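Local coordinates for F5/8 type C domain protein (Clostridium perfringens, PDB 7JRM), which probably binds carbohydrate through its family 51 carbohydrate-binding module, as part of ZmpB, an apparent O-glycopeptidase that probably acts on mucins, at residues A[99-104]-A[128-133]. Residues are numbered along the deposited sequence; the frame is centred on the assembly and turned at random.
Sequences GSVRKD and IGTHSY
Arg102 and Gly129 form an antiparallel hydrogen-bonded pair that fastens the short strand 102-103 to strand 127-131, within the beta-sandwich of the NPCBM (CBM51) module. Both backbone bonds of the pair are 3.0 Å long, Arg102 N to Gly129 O and Gly129 N to Arg102 O, and both are nearly straight, at 171° and 164°. Gly129 O also receives a CA-H...O contact from Val101 CA at 3.5 Å. On its other side, strand 127-131 pairs with strand 215-224, by backbone hydrogen bonds of Ile128 with Trp218 and Thr130 with Ala216.

Past the pairing, the chain runs on toward the calcium site: Ser132 OG hydrogen-bonds Asp214, a calcium ligand. His131 ND1 donates in the ring plane to the carbonyl of the next residue, Ser132 O, at 2.7 Å.

The apolar contact lies on the face that carries Ile128. Val101 sets CG1 anti to its backbone N (chi1 -179°), where it meets Ile128 CG2 at 3.6 Å; Ile136 of strand 134-139, in the facing sheet, touches both side chains. Lys103 is the non-hydrogen-bonded partner of Ile128. Lys103 CG lies 4.4 Å from Ile128 CD1, a loose contact, and the side chain then runs on extended to hydrogen-bond Leu89 O through NZ and to make a cation-pi contact with Trp91. Val101 and Thr130 lie side by side, pointing the same way, with Val101 CG2 3.7 Å from Thr130 OG1, a hydroxyl hydrogen-bonded to Ser134 OG.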
loop_
_atom_site.group_PDB
_atom_site.type_symbol
_atom_site.label_atom_id
_atom_site.label_comp_id
_atom_site.label_asym_id
_atom_site.label_seq_id
_atom_site.Cartn_x
_atom_site.Cartn_y
_atom_site.Cartn_z
ATOM N N GLY A 99 15.430 27.788 -41.549
ATOM C CA GLY A 99 16.232 27.118 -40.544
ATOM C C GLY A 99 16.138 25.605 -40.664
ATOM O O GLY A 99 15.912 25.052 -41.742
ATOM N N SER A 100 16.314 24.931 -39.531
ATOM C CA SER A 100 16.236 23.479 -39.476
ATOM C C SER A 100 15.481 23.060 -38.223
ATOM O O SER A 100 15.538 23.733 -37.190
ATOM C CB SER A 100 17.628 22.835 -39.494
ATOM O OG SER A 100 18.292 23.015 -38.255
ATOM N N VAL A 101 14.767 21.940 -38.330
ATOM C CA VAL A 101 13.993 21.428 -37.205
ATOM C C VAL A 101 14.942 20.966 -36.109
ATOM O O VAL A 101 15.931 20.272 -36.374
ATOM C CB VAL A 101 13.068 20.291 -37.664
ATOM C CG1 VAL A 101 12.239 19.778 -36.501
ATOM C CG2 VAL A 101 12.169 20.767 -38.795
ATOM N N ARG A 102 14.647 21.351 -34.870
ATOM C CA ARG A 102 15.498 21.050 -33.727
ATOM C C ARG A 102 14.731 20.231 -32.698
ATOM O O ARG A 102 13.560 20.504 -32.418
ATOM C CB ARG A 102 16.024 22.335 -33.078
ATOM C CG ARG A 102 17.089 23.051 -33.890
ATOM C CD ARG A 102 18.390 22.266 -33.908
ATOM N NE ARG A 102 18.951 22.103 -32.570
ATOM C CZ ARG A 102 19.712 23.009 -31.962
ATOM N NH1 ARG A 102 20.004 24.149 -32.572
ATOM N NH2 ARG A 102 20.181 22.774 -30.744
ATOM N N LYS A 103 15.403 19.228 -32.137
ATOM C CA LYS A 103 14.834 18.407 -31.077
ATOM C C LYS A 103 15.141 19.037 -29.725
ATOM O O LYS A 103 16.291 19.389 -29.446
ATOM C CB LYS A 103 15.392 16.984 -31.132
ATOM C CG LYS A 103 15.057 16.223 -32.403
ATOM C CD LYS A 103 15.484 14.766 -32.293
ATOM C CE LYS A 103 15.379 14.054 -33.633
ATOM N NZ LYS A 103 15.735 12.612 -33.524
ATOM N N ASP A 104 14.107 19.187 -28.899
ATOM C CA ASP A 104 14.193 19.708 -27.536
ATOM C C ASP A 104 14.673 21.155 -27.476
ATOM O O ASP A 104 14.932 21.670 -26.381
ATOM C CB ASP A 104 15.087 18.824 -26.655
ATOM C CG ASP A 104 14.496 17.445 -26.427
ATOM O OD1 ASP A 104 13.258 17.311 -26.497
ATOM O OD2 ASP A 104 15.266 16.494 -26.182
ATOM N N ILE A 128 9.512 19.924 -30.076
ATOM C CA ILE A 128 10.026 20.075 -31.433
ATOM C C ILE A 128 9.909 21.540 -31.823
ATOM O O ILE A 128 8.805 22.096 -31.833
ATOM C CB ILE A 128 9.272 19.186 -32.438
ATOM C CG1 ILE A 128 9.377 17.715 -32.036
ATOM C CG2 ILE A 128 9.806 19.402 -33.844
ATOM C CD1 ILE A 128 10.781 17.159 -32.128
ATOM N N GLY A 129 11.042 22.164 -32.146
ATOM C CA GLY A 129 11.063 23.531 -32.610
ATOM C C GLY A 129 11.192 23.574 -34.119
ATOM O O GLY A 129 12.157 23.057 -34.684
ATOM N N THR A 130 10.209 24.192 -34.770
ATOM C CA THR A 130 10.161 24.226 -36.225
ATOM C C THR A 130 9.782 25.635 -36.671
ATOM O O THR A 130 9.781 26.582 -35.880
ATOM C CB THR A 130 9.193 23.160 -36.761
ATOM O OG1 THR A 130 9.350 23.040 -38.181
ATOM C CG2 THR A 130 7.748 23.521 -36.433
ATOM N N HIS A 131 9.454 25.764 -37.956
ATOM C CA HIS A 131 9.209 27.061 -38.573
ATOM C C HIS A 131 8.302 26.852 -39.777
ATOM O O HIS A 131 8.572 25.982 -40.609
ATOM C CB HIS A 131 10.533 27.711 -38.994
ATOM C CG HIS A 131 10.428 29.170 -39.310
ATOM N ND1 HIS A 131 9.637 29.657 -40.328
ATOM C CD2 HIS A 131 11.036 30.247 -38.757
ATOM C CE1 HIS A 131 9.753 30.972 -40.381
ATOM N NE2 HIS A 131 10.594 31.355 -39.438
ATOM N N SER A 132 7.228 27.633 -39.856
ATOM C CA SER A 132 6.327 27.542 -40.998
ATOM C C SER A 132 7.050 27.968 -42.271
ATOM O O SER A 132 7.932 28.829 -42.247
ATOM C CB SER A 132 5.092 28.415 -40.772
ATOM O OG SER A 132 5.285 29.715 -41.301
ATOM N N TYR A 133 6.698 27.337 -43.392
ATOM C CA TYR A 133 5.761 26.217 -43.443
ATOM C C TYR A 133 6.497 24.923 -43.111
ATOM O O TYR A 133 7.627 24.720 -43.550
ATOM C CB TYR A 133 5.111 26.132 -44.829
ATOM C CG TYR A 133 4.084 25.033 -44.983
ATOM C CD1 TYR A 133 4.433 23.797 -45.514
ATOM C CD2 TYR A 133 2.761 25.236 -44.613
ATOM C CE1 TYR A 133 3.497 22.792 -45.662
ATOM C CE2 TYR A 133 1.817 24.236 -44.757
ATOM C CZ TYR A 133 2.190 23.016 -45.282
ATOM O OH TYR A 133 1.255 22.018 -45.428
#